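Local coordinates for protein Sfrice_029225 (Spodoptera frugiperda, PDB 6I50) that probably acts as a secreted cytokine of the tumour necrosis factor family, engaging TNF-type receptors as a trimer, at residues Val72-Tyr77 with Leu135-Thr140; His90-Asn93 with Gly98-Thr101. All blocks are in the same frame, centred on the assembly; numbering follows the deposited sequence.

Contact 1 (Val72-Tyr77 with Leu135-Thr140); sequences VYVQIY and LAVRNT
Val-74 and Val-137 meet tip to tip across the interior of the chain, each sending its methyls from a different sheet toward the other. The nearest approach is 3.9 Å between Val-74 CG1 and Val-137 CG2, with Val-137 CG1 close behind at 4.1 Å from Val-74 CG1, so a single methyl of Val-74 meets both branches of Val-137. That methyl gets there because Val-74 CG1 stands anti to the backbone N (chi1 173°). Ile-76 behaves differently: its side chain slides past Val-137 in the opposite direction, laying CG1 4.1 Å from Val-137 CG1, with its terminal CD1 beside the same methyl at 4.2 Å. Val-137 CG1 is thus shared by Val-74 and Ile-76, whereas CG2 faces Val-74. The three residues are buried and the touching groups all aliphatic, and the CA atoms of Val-74 and Val-137 stay 8.2 Å apart, a spacing bridged by side chains and not by backbone bonds. This is face-to-face packing of the two sheets of the TNF jelly-roll sandwich. Trp-87 of strand 84-92 packs on both Val-74 and Ile-76, and His-37 from a loop touches Ile-76 and Val-137. Strand 68-80 runs between strands 117-129 and 144-161, with Gln-75 OE1 hydrogen-bonded to Ser-123 OG of a second subunit; strand 134-139 pairs with 62-63 and 84-92 in the facing sheet.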
# COMPACT_ATOMS: atom_id res chain seq x y z
N VAL A 72 9.43 1.81 1.41
CA VAL A 72 9.18 3.15 0.90
C VAL A 72 7.75 3.18 0.39
O VAL A 72 7.33 2.26 -0.32
CB VAL A 72 10.16 3.53 -0.23
CG1 VAL A 72 9.88 4.93 -0.74
CG2 VAL A 72 11.61 3.41 0.26
N TYR A 73 6.99 4.21 0.74
CA TYR A 73 5.62 4.32 0.26
C TYR A 73 5.34 5.75 -0.17
O TYR A 73 5.89 6.70 0.39
CB TYR A 73 4.61 3.85 1.33
CG TYR A 73 4.70 4.60 2.63
CD1 TYR A 73 4.03 5.81 2.81
CD2 TYR A 73 5.45 4.10 3.70
CE1 TYR A 73 4.13 6.51 4.00
CE2 TYR A 73 5.54 4.79 4.90
CZ TYR A 73 4.88 5.99 5.04
OH TYR A 73 4.97 6.68 6.22
N VAL A 74 4.49 5.89 -1.18
CA VAL A 74 4.15 7.18 -1.76
C VAL A 74 2.67 7.19 -2.10
O VAL A 74 2.14 6.21 -2.64
CB VAL A 74 4.98 7.47 -3.04
CG1 VAL A 74 4.50 8.74 -3.72
CG2 VAL A 74 6.47 7.55 -2.72
N GLN A 75 2.00 8.30 -1.80
CA GLN A 75 0.65 8.54 -2.30
C GLN A 75 0.55 9.96 -2.84
O GLN A 75 0.91 10.92 -2.15
CB GLN A 75 -0.40 8.34 -1.21
CG GLN A 75 -1.82 8.63 -1.70
CD GLN A 75 -2.87 8.06 -0.77
OE1 GLN A 75 -2.96 6.85 -0.59
NE2 GLN A 75 -3.68 8.94 -0.18
N ILE A 76 0.09 10.09 -4.08
CA ILE A 76 -0.25 11.38 -4.66
C ILE A 76 -1.75 11.39 -4.90
O ILE A 76 -2.29 10.50 -5.57
CB ILE A 76 0.52 11.65 -5.97
CG1 ILE A 76 2.03 11.59 -5.73
CG2 ILE A 76 0.12 13.00 -6.55
CD1 ILE A 76 2.55 12.62 -4.74
N TYR A 77 -2.43 12.39 -4.34
CA TYR A 77 -3.87 12.54 -4.48
C TYR A 77 -4.12 13.55 -5.60
O TYR A 77 -3.94 14.75 -5.41
CB TYR A 77 -4.48 12.97 -3.16
CG TYR A 77 -5.99 12.89 -3.04
CD1 TYR A 77 -6.81 13.76 -3.76
CD2 TYR A 77 -6.59 12.00 -2.17
CE1 TYR A 77 -8.18 13.70 -3.63
CE2 TYR A 77 -7.96 11.94 -2.04
CZ TYR A 77 -8.75 12.79 -2.77
OH TYR A 77 -10.12 12.74 -2.64
N LEU A 135 15.56 11.05 -3.14
CA LEU A 135 14.34 10.53 -3.72
C LEU A 135 13.40 11.69 -4.02
O LEU A 135 13.17 12.53 -3.15
CB LEU A 135 13.64 9.54 -2.79
CG LEU A 135 14.46 8.32 -2.37
CD1 LEU A 135 13.67 7.49 -1.37
CD2 LEU A 135 14.84 7.48 -3.58
N ALA A 136 12.85 11.71 -5.23
CA ALA A 136 11.84 12.69 -5.61
C ALA A 136 10.70 11.98 -6.31
O ALA A 136 10.90 10.96 -6.97
CB ALA A 136 12.42 13.77 -6.54
N VAL A 137 9.50 12.54 -6.17
CA VAL A 137 8.32 12.06 -6.89
C VAL A 137 8.02 13.05 -8.00
O VAL A 137 7.86 14.24 -7.75
CB VAL A 137 7.11 11.90 -5.95
CG1 VAL A 137 5.98 11.21 -6.69
CG2 VAL A 137 7.48 11.13 -4.70
N ARG A 138 7.94 12.55 -9.23
CA ARG A 138 7.55 13.36 -10.37
C ARG A 138 6.33 12.74 -11.04
O ARG A 138 6.15 11.53 -11.02
CB ARG A 138 8.67 13.49 -11.41
CG ARG A 138 9.82 14.38 -10.98
CD ARG A 138 10.84 14.57 -12.10
NE ARG A 138 11.89 15.49 -11.69
CZ ARG A 138 12.93 15.15 -10.93
NH1 ARG A 138 13.07 13.90 -10.53
NH2 ARG A 138 13.83 16.06 -10.57
N ASN A 139 5.48 13.58 -11.62
CA ASN A 139 4.45 13.05 -12.50
C ASN A 139 5.09 12.63 -13.82
O ASN A 139 6.13 13.16 -14.22
CB ASN A 139 3.35 14.09 -12.72
CG ASN A 139 2.69 14.51 -11.43
OD1 ASN A 139 2.54 13.71 -10.50
ND2 ASN A 139 2.29 15.78 -11.34
N THR A 140 4.50 11.63 -14.47
CA THR A 140 5.07 11.15 -15.72
C THR A 140 4.78 12.06 -16.89
O THR A 140 5.55 12.07 -17.86
CB THR A 140 4.56 9.74 -16.04
OG1 THR A 140 3.18 9.83 -16.43
CG2 THR A 140 4.69 8.84 -14.83

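Contact 2 (His90-Asn93 with Gly98-Thr101); sequences HRTN and GRET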
# COMPACT_ATOMS: atom_id res chain seq x y z
N HIS A 90 11.94 8.85 -8.35
CA HIS A 90 13.27 8.98 -8.94
C HIS A 90 14.35 8.96 -7.87
O HIS A 90 14.27 9.71 -6.90
CB HIS A 90 13.38 10.27 -9.75
CG HIS A 90 12.69 10.21 -11.07
ND1 HIS A 90 12.14 11.32 -11.68
CD2 HIS A 90 12.46 9.17 -11.91
CE1 HIS A 90 11.60 10.97 -12.83
NE2 HIS A 90 11.79 9.67 -13.00
N ARG A 91 15.37 8.13 -8.08
CA ARG A 91 16.52 8.06 -7.19
C ARG A 91 17.73 8.66 -7.88
O ARG A 91 18.05 8.31 -9.02
CB ARG A 91 16.81 6.61 -6.79
CG ARG A 91 17.81 6.49 -5.64
CD ARG A 91 19.12 5.89 -6.10
NE ARG A 91 18.93 4.59 -6.72
CZ ARG A 91 18.79 3.45 -6.05
NH1 ARG A 91 18.63 2.30 -6.71
NH2 ARG A 91 18.81 3.44 -4.72
N THR A 92 18.40 9.58 -7.19
CA THR A 92 19.63 10.18 -7.67
C THR A 92 20.69 10.03 -6.59
O THR A 92 20.39 9.82 -5.41
CB THR A 92 19.45 11.67 -8.03
OG1 THR A 92 18.87 12.36 -6.92
CG2 THR A 92 18.56 11.82 -9.26
N ASN A 93 21.95 10.14 -7.00
CA ASN A 93 23.07 9.98 -6.10
C ASN A 93 24.30 10.50 -6.83
O ASN A 93 24.36 10.45 -8.06
CB ASN A 93 23.25 8.51 -5.68
CG ASN A 93 24.31 8.32 -4.60
OD1 ASN A 93 25.49 8.54 -4.85
ND2 ASN A 93 23.89 7.89 -3.41
N GLY A 98 22.31 10.77 -13.88
CA GLY A 98 20.88 10.87 -14.13
C GLY A 98 20.07 10.26 -13.00
O GLY A 98 20.50 10.16 -11.85
N ARG A 99 18.85 9.86 -13.35
CA ARG A 99 17.88 9.34 -12.39
C ARG A 99 17.60 7.86 -12.64
O ARG A 99 17.64 7.39 -13.77
CB ARG A 99 16.55 10.09 -12.48
CG ARG A 99 16.64 11.57 -12.63
CD ARG A 99 15.36 12.08 -13.24
NE ARG A 99 15.34 13.54 -13.35
CZ ARG A 99 14.41 14.21 -14.01
NH1 ARG A 99 13.44 13.56 -14.63
NH2 ARG A 99 14.47 15.54 -14.06
N GLU A 100 17.29 7.15 -11.55
CA GLU A 100 16.77 5.79 -11.61
C GLU A 100 15.32 5.81 -11.15
O GLU A 100 15.00 6.44 -10.14
CB GLU A 100 17.58 4.83 -10.73
CG GLU A 100 18.95 4.46 -11.25
CD GLU A 100 19.70 3.55 -10.30
OE1 GLU A 100 19.17 3.26 -9.20
OE2 GLU A 100 20.83 3.12 -10.64
N THR A 101 14.46 5.11 -11.88
CA THR A 101 13.05 5.00 -11.52
C THR A 101 12.85 3.73 -10.69
O THR A 101 13.07 2.63 -11.20
CB THR A 101 12.17 4.98 -12.77
OG1 THR A 101 12.39 6.17 -13.54
CG2 THR A 101 10.71 4.90 -12.38
O HOH W 1 22.19 11.05 -9.88
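Arg-99 crosses beside the ring of His-90 and sets its CD over one face. From Arg-99 CB, 4.1 Å from His-90 CG, the chain goes to Arg-99 CG, which rests against the methyl of Thr-92 (CG2, 3.9 Å). Arg-99 CD then makes a CH-pi contact 3.9 Å from the centroid of the His-90 ring, offset toward its rim. The chain is extended from CG to NE (chi3 177°), which carries the guanidinium out on the ND1 and CE1 side of the ring; there Arg-99 NH1 comes obliquely to 3.7 Å from His-90 CE1, with the two planes 31° apart. At the tip, Arg-99 NH2 forms a salt bridge with Asp-34, which probably offsets the nearby positive charge of Arg-138. The hydroxyl Thr-101 OG1 sits at the ring edge, in plane, 3.4 Å from His-90 CD2, while His-90 ND1 is hydrogen-bonded to Arg-138 NH1. On the face of the sheet that carries Arg-91 and Glu-100, the two side chains run side by side. They form a side-on salt bridge in which Arg-91 NE and NH1 both donate to Glu-100 OE1, Arg-91 NH1 at 2.7 Å, in bent bonds (N-H...O about 140°); Arg-91 NH2 is left to Asp-133 and Phe-128 O. Backbone bonds in both directions make Arg-91 and Glu-100 a hydrogen-bonded antiparallel pair, and a water joins Asn-93 N to Gly-98 O toward the turn. The contact closes the loop end of the beta hairpin of strands 84-92 and 100-108; strand 134-139 flanks 84-92 on its other side, and Glu-151 of the third subunit packs on Thr-101.

How the contacts relate
The two contacts have centres about 13 Å apart and join through strand 134-139, which carries 135-139 of contact 1 and lies beside strand 84-92 of contact 2 in one sheet. Contact 1 spans the buried middle of the sandwich, its centre about 3 Å from the centre of the chain; contact 2 is on the surface, its centre about 12 Å from it. Both segments of contact 2 fall between the two of contact 1 along the chain; strand 84-92 comes directly after 68-80. Leu-135 CD2 packs 3.7 Å from Arg-91 CG. One sheet is therefore tied inward to its partner by contact 1 and, within the sheet, to 100-108, one of its two outer strands within this chain, by contact 2.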